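Local structure of CoA-binding domain-containing protein (Thermus thermophilus, 1IUK) at residues Gly20-Asp24 / Pro25-Ala29; Pro48-Gln51 / Gly52-Leu55; Phe109-Ala112 / Leu113-Ala116; Cys125-Val128 / Glu129-Leu133. The protein is of unknown function but probably binds coenzyme A through a Rossmann-like CoA-binding domain. All blocks are in the same frame, centred on the assembly; numbering follows the deposited sequence.

Contact 1 of 4, residues Gly20-Asp24 / Pro25-Ala29; sequences GAHKD and PSRPA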
loop_
_atom_site.group_PDB
_atom_site.type_symbol
_atom_site.label_atom_id
_atom_site.label_comp_id
_atom_site.label_asym_id
_atom_site.label_seq_id
_atom_site.Cartn_x
_atom_site.Cartn_y
_atom_site.Cartn_z
ATOM N N GLY A 20 6.032 1.806 -4.492
ATOM C CA GLY A 20 7.043 2.830 -4.292
ATOM C C GLY A 20 7.997 2.417 -3.176
ATOM O O GLY A 20 8.673 3.269 -2.595
ATOM N N ALA A 21 8.039 1.110 -2.891
ATOM C CA ALA A 21 8.895 0.514 -1.855
ATOM C C ALA A 21 10.323 0.996 -2.032
ATOM O O ALA A 21 10.835 1.003 -3.150
ATOM C CB ALA A 21 8.856 -0.996 -1.958
ATOM N N HIS A 22 10.978 1.367 -0.930
ATOM C CA HIS A 22 12.340 1.889 -1.005
ATOM C C HIS A 22 13.376 1.073 -0.235
ATOM O O HIS A 22 13.061 0.438 0.764
ATOM C CB HIS A 22 12.363 3.335 -0.516
ATOM C CG HIS A 22 13.481 4.142 -1.097
ATOM N ND1 HIS A 22 13.276 5.141 -2.024
ATOM C CD2 HIS A 22 14.820 4.071 -0.912
ATOM C CE1 HIS A 22 14.439 5.651 -2.387
ATOM N NE2 HIS A 22 15.392 5.018 -1.725
ATOM N N LYS A 23 14.613 1.103 -0.717
ATOM C CA LYS A 23 15.719 0.378 -0.101
ATOM C C LYS A 23 16.366 1.181 1.042
ATOM O O LYS A 23 16.844 0.607 2.023
ATOM C CB LYS A 23 16.775 0.062 -1.166
ATOM C CG LYS A 23 17.386 -1.313 -1.051
ATOM C CD LYS A 23 18.263 -1.410 0.185
ATOM C CE LYS A 23 17.580 -2.200 1.305
ATOM N NZ LYS A 23 17.783 -1.582 2.653
ATOM N N ASP A 24 16.391 2.504 0.914
ATOM C CA ASP A 24 16.992 3.354 1.944
ATOM C C ASP A 24 16.204 3.245 3.246
ATOM O O ASP A 24 15.017 3.557 3.291
ATOM C CB ASP A 24 17.043 4.816 1.462
ATOM C CG ASP A 24 17.700 5.756 2.472
ATOM O OD1 ASP A 24 17.913 6.944 2.135
ATOM O OD2 ASP A 24 17.996 5.313 3.605
ATOM N N PRO A 25 16.870 2.819 4.334
ATOM C CA PRO A 25 16.232 2.661 5.646
ATOM C C PRO A 25 15.522 3.878 6.232
ATOM O O PRO A 25 14.535 3.744 6.967
ATOM C CB PRO A 25 17.375 2.186 6.543
ATOM C CG PRO A 25 18.398 1.646 5.628
ATOM C CD PRO A 25 18.295 2.444 4.370
ATOM N N SER A 26 16.015 5.066 5.919
ATOM C CA SER A 26 15.421 6.276 6.462
ATOM C C SER A 26 14.102 6.694 5.824
ATOM O O SER A 26 13.402 7.539 6.381
ATOM C CB SER A 26 16.403 7.428 6.332
ATOM O OG SER A 26 16.520 7.796 4.972
ATOM N N ARG A 27 13.770 6.124 4.661
ATOM C CA ARG A 27 12.531 6.483 3.970
ATOM C C ARG A 27 11.296 5.755 4.496
ATOM O O ARG A 27 11.338 4.550 4.761
ATOM C CB ARG A 27 12.643 6.206 2.461
ATOM C CG ARG A 27 14.001 6.517 1.852
ATOM C CD ARG A 27 14.267 8.011 1.829
ATOM N NE ARG A 27 15.532 8.328 1.177
ATOM C CZ ARG A 27 15.638 8.718 -0.085
ATOM N NH1 ARG A 27 16.829 8.987 -0.603
ATOM N NH2 ARG A 27 14.549 8.834 -0.825
ATOM N N PRO A 28 10.184 6.492 4.664
ATOM C CA PRO A 28 8.924 5.922 5.152
ATOM C C PRO A 28 8.527 4.712 4.319
ATOM O O PRO A 28 7.940 3.762 4.829
ATOM C CB PRO A 28 7.934 7.066 5.004
ATOM C CG PRO A 28 8.776 8.289 5.097
ATOM C CD PRO A 28 10.071 7.939 4.434
ATOM N N ALA A 29 8.858 4.772 3.029
ATOM C CA ALA A 29 8.568 3.703 2.080
ATOM C C ALA A 29 9.416 2.482 2.397
ATOM O O ALA A 29 9.334 1.457 1.717
ATOM C CB ALA A 29 8.837 4.174 0.645
HETATM O O HOH W 1 19.025 9.123 3.596
#
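Asp-24 and Arg-27 meet across the turn in a salt bridge. Arg-27 NE donates to Asp-24 OD1 at 2.9 Å, and the nitrogen meets that oxygen from above the carboxylate plane. The two flat groups are steeply turned, 65° apart. A water also donates to Asp-24 OD1, a second bond on that oxygen. The other oxygen, Asp-24 OD2, takes the backbone N of Ser-26 at 3.1 Å. Asp-24 has CG anti to its own N (chi1 -178°), which brings OD2 to Ser-26 N, an Asx turn combined with the beta turn.

Arg-27 CG makes a CH-pi contact over one face of the His-22 ring, 3.9 Å from its centroid. The guanidinium follows, with Arg-27 NH2 3.5 Å from His-22 CE1.

Two backbone bonds close the loop. Arg-27 N donates to Asp-24 O at 3.2 Å, and His-22 N donates to Ala-29 O at 3.1 Å. Ala-29 CB packs 3.8 Å from His-22 CB.

The Asx turn and the type I beta turn 24-27 lead into Arg-27, the N-cap of helix 28-38. The loop joins strand 15-19 to that helix, the first beta-to-alpha connection of a Rossmann-like fold, where this family is expected to bind its nucleotide ligand.

Contact 2 of 4, residues Pro48-Gln51 / Gly52-Leu55; sequences PRFQ and GEEL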
loop_
_atom_site.group_PDB
_atom_site.type_symbol
_atom_site.label_atom_id
_atom_site.label_comp_id
_atom_site.label_asym_id
_atom_site.label_seq_id
_atom_site.Cartn_x
_atom_site.Cartn_y
_atom_site.Cartn_z
ATOM N N PRO A 48 9.894 -0.202 -9.726
ATOM C CA PRO A 48 10.806 -0.503 -10.827
ATOM C C PRO A 48 12.223 -0.057 -10.480
ATOM O O PRO A 48 13.196 -0.654 -10.947
ATOM C CB PRO A 48 10.225 0.280 -12.003
ATOM C CG PRO A 48 9.340 1.304 -11.399
ATOM C CD PRO A 48 8.814 0.713 -10.130
ATOM N N ARG A 49 12.325 0.982 -9.648
ATOM C CA ARG A 49 13.617 1.527 -9.220
ATOM C C ARG A 49 14.481 0.522 -8.462
ATOM O O ARG A 49 15.694 0.697 -8.371
ATOM C CB ARG A 49 13.409 2.756 -8.330
ATOM C CG ARG A 49 12.661 3.906 -8.981
ATOM C CD ARG A 49 13.477 4.583 -10.073
ATOM N NE ARG A 49 12.763 5.748 -10.582
ATOM C CZ ARG A 49 11.773 5.685 -11.469
ATOM N NH1 ARG A 49 11.382 4.507 -11.950
ATOM N NH2 ARG A 49 11.159 6.798 -11.860
ATOM N N PHE A 50 13.857 -0.517 -7.900
ATOM C CA PHE A 50 14.589 -1.550 -7.161
ATOM C C PHE A 50 14.209 -2.934 -7.633
ATOM O O PHE A 50 14.323 -3.905 -6.890
ATOM C CB PHE A 50 14.312 -1.449 -5.664
ATOM C CG PHE A 50 14.685 -0.135 -5.085
ATOM C CD1 PHE A 50 13.715 0.833 -4.855
ATOM C CD2 PHE A 50 16.017 0.166 -4.826
ATOM C CE1 PHE A 50 14.055 2.093 -4.378
ATOM C CE2 PHE A 50 16.378 1.429 -4.344
ATOM C CZ PHE A 50 15.394 2.395 -4.121
ATOM N N GLN A 51 13.756 -3.028 -8.875
ATOM C CA GLN A 51 13.360 -4.316 -9.418
ATOM C C GLN A 51 14.447 -5.374 -9.214
ATOM O O GLN A 51 15.609 -5.164 -9.561
ATOM C CB GLN A 51 13.028 -4.176 -10.909
ATOM C CG GLN A 51 12.471 -5.444 -11.525
ATOM C CD GLN A 51 13.556 -6.396 -12.011
ATOM O OE1 GLN A 51 13.493 -7.612 -11.762
ATOM N NE2 GLN A 51 14.553 -5.856 -12.708
ATOM N N GLY A 52 14.059 -6.505 -8.633
ATOM C CA GLY A 52 14.993 -7.593 -8.405
ATOM C C GLY A 52 15.692 -7.567 -7.056
ATOM O O GLY A 52 16.186 -8.586 -6.587
ATOM N N GLU A 53 15.750 -6.406 -6.426
ATOM C CA GLU A 53 16.412 -6.301 -5.134
ATOM C C GLU A 53 15.522 -6.846 -4.028
ATOM O O GLU A 53 14.309 -6.624 -4.026
ATOM C CB GLU A 53 16.761 -4.843 -4.844
ATOM C CG GLU A 53 18.091 -4.389 -5.420
ATOM C CD GLU A 53 18.479 -3.004 -4.927
ATOM O OE1 GLU A 53 18.457 -2.055 -5.747
ATOM O OE2 GLU A 53 18.798 -2.865 -3.720
ATOM N N GLU A 54 16.113 -7.560 -3.079
ATOM C CA GLU A 54 15.320 -8.109 -1.987
ATOM C C GLU A 54 14.953 -7.034 -0.973
ATOM O O GLU A 54 15.827 -6.417 -0.351
ATOM C CB GLU A 54 16.080 -9.235 -1.294
ATOM C CG GLU A 54 15.197 -10.195 -0.518
ATOM C CD GLU A 54 15.915 -10.797 0.681
ATOM O OE1 GLU A 54 15.335 -10.794 1.788
ATOM O OE2 GLU A 54 17.062 -11.274 0.518
ATOM N N LEU A 55 13.655 -6.797 -0.818
ATOM C CA LEU A 55 13.180 -5.809 0.134
ATOM C C LEU A 55 12.149 -6.491 1.007
ATOM O O LEU A 55 11.253 -7.162 0.505
ATOM C CB LEU A 55 12.543 -4.610 -0.583
ATOM C CG LEU A 55 13.449 -3.573 -1.268
ATOM C CD1 LEU A 55 12.623 -2.382 -1.681
ATOM C CD2 LEU A 55 14.544 -3.120 -0.336
#
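Glu-53 folds back over the turn towards Phe-50. CB lies 3.3 Å from Phe-50 O, the same carbonyl that accepts the backbone N of Glu-53 at 2.9 Å. CG is placed beside the backbone N (chi1 -86°) and stays near this carbonyl, 4.1 Å from Phe-50 O. The chain then runs extended, which carries the carboxylate to the edge of the Phe-50 ring. CD comes 4.0 Å from Phe-50 CD2. At the tip, OE1 lies 3.4 Å from Phe-50 CD2. It meets the ring at its edge, near the ring plane, and the carboxylate is turned 75° to the ring.

The backbone bond closes a type II beta turn from Phe-50 to Glu-53. Gly-52 has a positive phi of 91°, a backbone conformation that glycine takes up easily. Leu-55 CD1 makes a looser apolar contact with Phe-50 CB at 4.4 Å. The turn leads into strand 54-55. Lys-23 touches Phe-50, Glu-53 and Leu-55, while His-22 meets the Phe-50 ring edge-to-face.

A carboxylate oxygen at the ring edge faces the slightly positive C-H rim rather than the pi cloud. The approach is therefore probably mildly favourable, while the backbone bond closes the turn.

Contact 3 of 4, residues Phe109-Ala112 / Leu113-Ala116; sequences FEKA and LKEA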
loop_
_atom_site.group_PDB
_atom_site.type_symbol
_atom_site.label_atom_id
_atom_site.label_comp_id
_atom_site.label_asym_id
_atom_site.label_seq_id
_atom_site.Cartn_x
_atom_site.Cartn_y
_atom_site.Cartn_z
ATOM N N PHE A 109 -7.804 10.391 -9.179
ATOM C CA PHE A 109 -7.344 9.038 -8.886
ATOM C C PHE A 109 -8.240 8.389 -7.841
ATOM O O PHE A 109 -8.607 7.221 -7.961
ATOM C CB PHE A 109 -5.899 9.083 -8.384
ATOM C CG PHE A 109 -5.307 7.734 -8.102
ATOM C CD1 PHE A 109 -4.761 6.970 -9.133
ATOM C CD2 PHE A 109 -5.283 7.225 -6.797
ATOM C CE1 PHE A 109 -4.197 5.714 -8.874
ATOM C CE2 PHE A 109 -4.724 5.972 -6.530
ATOM C CZ PHE A 109 -4.179 5.214 -7.567
ATOM N N GLU A 110 -8.598 9.158 -6.820
ATOM C CA GLU A 110 -9.440 8.649 -5.748
ATOM C C GLU A 110 -10.852 8.389 -6.235
ATOM O O GLU A 110 -11.476 7.396 -5.855
ATOM C CB GLU A 110 -9.451 9.640 -4.588
ATOM C CG GLU A 110 -8.095 9.738 -3.879
ATOM C CD GLU A 110 -8.052 10.844 -2.853
ATOM O OE1 GLU A 110 -8.997 10.920 -2.039
ATOM O OE2 GLU A 110 -7.087 11.638 -2.861
ATOM N N LYS A 111 -11.353 9.279 -7.087
ATOM C CA LYS A 111 -12.691 9.127 -7.634
ATOM C C LYS A 111 -12.759 7.893 -8.522
ATOM O O LYS A 111 -13.748 7.169 -8.491
ATOM C CB LYS A 111 -13.098 10.363 -8.440
ATOM C CG LYS A 111 -14.499 10.263 -9.061
ATOM C CD LYS A 111 -14.592 11.011 -10.401
ATOM C CE LYS A 111 -16.039 11.138 -10.888
ATOM N NZ LYS A 111 -16.998 11.402 -9.769
ATOM N N ALA A 112 -11.711 7.645 -9.303
ATOM C CA ALA A 112 -11.699 6.478 -10.185
ATOM C C ALA A 112 -11.747 5.177 -9.400
ATOM O O ALA A 112 -12.388 4.208 -9.819
ATOM C CB ALA A 112 -10.469 6.494 -11.082
ATOM N N LEU A 113 -11.063 5.146 -8.259
ATOM C CA LEU A 113 -11.055 3.940 -7.435
ATOM C C LEU A 113 -12.428 3.722 -6.792
ATOM O O LEU A 113 -12.925 2.590 -6.718
ATOM C CB LEU A 113 -9.966 4.040 -6.358
ATOM C CG LEU A 113 -8.518 3.868 -6.838
ATOM C CD1 LEU A 113 -7.584 3.944 -5.609
ATOM C CD2 LEU A 113 -8.329 2.540 -7.577
ATOM N N LYS A 114 -13.036 4.812 -6.336
ATOM C CA LYS A 114 -14.364 4.741 -5.727
ATOM C C LYS A 114 -15.347 4.169 -6.757
ATOM O O LYS A 114 -16.083 3.216 -6.495
ATOM C CB LYS A 114 -14.828 6.141 -5.304
ATOM C CG LYS A 114 -16.331 6.240 -5.026
ATOM C CD LYS A 114 -16.829 7.687 -5.057
ATOM C CE LYS A 114 -18.244 7.772 -5.615
ATOM N NZ LYS A 114 -18.253 8.010 -7.092
ATOM N N GLU A 115 -15.344 4.758 -7.942
ATOM C CA GLU A 115 -16.228 4.299 -8.992
ATOM C C GLU A 115 -16.024 2.809 -9.298
ATOM O O GLU A 115 -16.987 2.100 -9.592
ATOM C CB GLU A 115 -16.044 5.193 -10.221
ATOM C CG GLU A 115 -16.597 6.592 -9.951
ATOM C CD GLU A 115 -16.375 7.574 -11.081
ATOM O OE1 GLU A 115 -17.241 8.455 -11.264
ATOM O OE2 GLU A 115 -15.341 7.475 -11.779
ATOM N N ALA A 116 -14.794 2.315 -9.193
ATOM C CA ALA A 116 -14.541 0.898 -9.438
ATOM C C ALA A 116 -14.908 0.012 -8.229
ATOM O O ALA A 116 -14.677 -1.200 -8.237
ATOM C CB ALA A 116 -13.081 0.689 -9.812
#
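Lys-111 and Glu-115 meet one helical turn apart, as an i to i+4 salt bridge. Lys-111 starts with CG anti to its backbone N (chi1 179°). Bends at chi2 and chi4 bring its end round to Glu-115. Glu-115 differs, with CG beside its own N (chi1 -69°). Beyond CG it is extended, and this sends the carboxylate up towards the preceding turn. Lys-111 NZ lies 3.3 Å from Glu-115 OE1. The methylene before it comes closer still, with Lys-111 CE 3.0 Å from Glu-115 OE1, a tight approach; the carboxylate oxygen lies against the CE-NZ end. Lys-114 brings a second amino group near, its NZ 4.5 Å from Lys-111 NZ. Glu-115 probably offsets part of that like-charge pairing. All three residues are exposed.

The buried flank is apolar. Phe-109 and Leu-113 are also four residues apart. Leu-113 CD1 touches the ring at Phe-109 CE2, 3.6 Å away, on an oblique approach. Leu-113 CG rests 3.5 Å from Phe-109 O.

Four backbone bonds hold the turns together, from Leu-113, Lys-114, Glu-115 and Ala-116 to the residue four earlier. The one from Glu-115 N to Lys-111 O, at 2.9 Å, is nearly straight (172°).

Helix 107-115 is the crossover of a beta-alpha-beta unit between strands 98-100 and 120-122. Phe-109 and Leu-113 pack on Leu-100 and Val-98 of the first strand, and Leu-113 also reaches Val-120 of the second. Helix 87-93 lies alongside, touching through Leu-87, Val-90 and Leu-91.

Contact 4 of 4, residues Cys125-Val128 / Glu129-Leu133; sequences CLMV and EHKRL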
loop_
_atom_site.group_PDB
_atom_site.type_symbol
_atom_site.label_atom_id
_atom_site.label_comp_id
_atom_site.label_asym_id
_atom_site.label_seq_id
_atom_site.Cartn_x
_atom_site.Cartn_y
_atom_site.Cartn_z
ATOM N N CYS A 125 -0.754 7.625 7.684
ATOM C CA CYS A 125 0.396 6.740 7.739
ATOM C C CYS A 125 -0.116 5.404 8.259
ATOM O O CYS A 125 -0.602 5.323 9.386
ATOM C CB CYS A 125 1.469 7.289 8.687
ATOM S SG CYS A 125 2.970 6.279 8.721
ATOM N N LEU A 126 -0.011 4.365 7.436
ATOM C CA LEU A 126 -0.492 3.045 7.818
ATOM C C LEU A 126 0.118 2.537 9.139
ATOM O O LEU A 126 -0.576 1.900 9.941
ATOM C CB LEU A 126 -0.230 2.041 6.683
ATOM C CG LEU A 126 -0.821 0.628 6.824
ATOM C CD1 LEU A 126 -2.244 0.691 7.372
ATOM C CD2 LEU A 126 -0.791 -0.069 5.466
ATOM N N MET A 127 1.402 2.809 9.370
ATOM C CA MET A 127 2.045 2.364 10.613
ATOM C C MET A 127 1.383 3.034 11.805
ATOM O O MET A 127 0.981 2.378 12.773
ATOM C CB MET A 127 3.529 2.723 10.625
ATOM C CG MET A 127 4.205 2.445 11.979
ATOM S SD MET A 127 5.986 2.620 11.846
ATOM C CE MET A 127 6.070 4.369 11.360
ATOM N N VAL A 128 1.278 4.354 11.725
ATOM C CA VAL A 128 0.674 5.131 12.783
ATOM C C VAL A 128 -0.738 4.641 13.046
ATOM O O VAL A 128 -1.100 4.371 14.193
ATOM C CB VAL A 128 0.649 6.610 12.408
ATOM C CG1 VAL A 128 -0.323 7.362 13.290
ATOM C CG2 VAL A 128 2.057 7.183 12.515
ATOM N N GLU A 129 -1.526 4.505 11.982
ATOM C CA GLU A 129 -2.908 4.054 12.104
ATOM C C GLU A 129 -3.013 2.651 12.679
ATOM O O GLU A 129 -3.927 2.361 13.459
ATOM C CB GLU A 129 -3.596 4.112 10.745
ATOM C CG GLU A 129 -3.948 5.533 10.307
ATOM C CD GLU A 129 -4.561 6.362 11.430
ATOM O OE1 GLU A 129 -4.044 7.464 11.715
ATOM O OE2 GLU A 129 -5.562 5.913 12.025
ATOM N N HIS A 130 -2.085 1.782 12.297
ATOM C CA HIS A 130 -2.089 0.417 12.807
ATOM C C HIS A 130 -1.833 0.435 14.321
ATOM O O HIS A 130 -2.485 -0.286 15.092
ATOM C CB HIS A 130 -1.008 -0.410 12.119
ATOM C CG HIS A 130 -1.048 -1.863 12.478
ATOM N ND1 HIS A 130 -0.305 -2.395 13.510
ATOM C CD2 HIS A 130 -1.732 -2.898 11.934
ATOM C CE1 HIS A 130 -0.526 -3.695 13.585
ATOM N NE2 HIS A 130 -1.388 -4.025 12.640
ATOM N N LYS A 131 -0.879 1.266 14.735
ATOM C CA LYS A 131 -0.546 1.397 16.146
ATOM C C LYS A 131 -1.739 1.912 16.928
ATOM O O LYS A 131 -2.077 1.360 17.963
ATOM C CB LYS A 131 0.622 2.356 16.331
ATOM C CG LYS A 131 1.959 1.728 16.069
ATOM C CD LYS A 131 3.054 2.772 16.066
ATOM C CE LYS A 131 4.411 2.109 15.958
ATOM N NZ LYS A 131 5.489 2.962 16.526
ATOM N N ARG A 132 -2.385 2.959 16.422
ATOM C CA ARG A 132 -3.531 3.553 17.101
ATOM C C ARG A 132 -4.750 2.654 17.257
ATOM O O ARG A 132 -5.507 2.781 18.225
ATOM C CB ARG A 132 -3.977 4.816 16.381
ATOM C CG ARG A 132 -5.287 5.380 16.906
ATOM C CD ARG A 132 -5.799 6.534 16.043
ATOM N NE ARG A 132 -6.383 6.045 14.799
ATOM C CZ ARG A 132 -7.653 5.672 14.658
ATOM N NH1 ARG A 132 -8.090 5.236 13.481
ATOM N NH2 ARG A 132 -8.489 5.744 15.685
ATOM N N LEU A 133 -4.952 1.760 16.298
ATOM C CA LEU A 133 -6.110 0.878 16.325
ATOM C C LEU A 133 -5.889 -0.405 17.111
ATOM O O LEU A 133 -6.839 -0.958 17.671
ATOM C CB LEU A 133 -6.533 0.525 14.891
ATOM C CG LEU A 133 -7.216 1.616 14.062
ATOM C CD1 LEU A 133 -7.235 1.213 12.579
ATOM C CD2 LEU A 133 -8.624 1.841 14.584
HETATM O O HOH W 2 -1.810 8.713 9.986
#
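Cys-125 accepts the first i to i+4 bond of helix 126-134, the helix after the edge strand 120-122 of the Rossmann-like sheet. Cys-125 is its N-cap. Glu-129 N donates to Cys-125 O at 2.9 Å. A water links the same two residues a second way: it accepts from Cys-125 N and donates to Glu-129 OE1. This ties the glutamate to the start of the helix.

Leu-126 comes next. Its carbonyl O takes His-130 N at 2.8 Å, and His-130 CB sits 3.2 Å from that oxygen. The Leu-126 side chain itself packs on Trp-99 and Gln-101. His-130 hydrogen-bonds through ND1 to Tyr-35 OH on helix 28-38.

Met-127 accepts from Lys-131 N. The two side chains lie side by side and point the same way, with Met-127 CG 4.0 Å from Lys-131 CE. Met-127 also touches Tyr-31 and Tyr-35.

Val-128 accepts from Arg-132 N at 2.9 Å. Its CG1 is anti to the backbone N (chi1 163°) and comes 4.0 Å from Glu-129 OE1.

Further along, Glu-129 is bent at chi2 and meets Arg-132 in a salt bridge. Arg-132 NH1 also pairs with Asp-3. The guanidinium grips the glutamate side-on, with both nitrogens on one oxygen: Arg-132 NE lies 2.9 Å and Arg-132 NH1 3.0 Å from Glu-129 OE2.

Contacts 1 and 2 are neighbours, with centres about 11 Å apart. They touch where Lys-23 and Ala-21 meet Phe-50, Glu-53 and Leu-55. Both are turns in loops that follow parallel strands. Contact 2 is a surface contact; contacts 1, 3 and 4 are partly buried. In contact 1 a carboxylate ties the turn together. Contacts 3 and 4 are helical, each with a buried flank and an exposed one. They share no element, and their centres lie about 23 Å apart. Their ion pairs differ: a lysine with a glutamate in contact 3, a two-nitrogen arginine grip in contact 4. Contacts 1 and 3 lie on opposite sides of the chain's centre. Helix 28-38 begins in contact 1 and packs against contact 4.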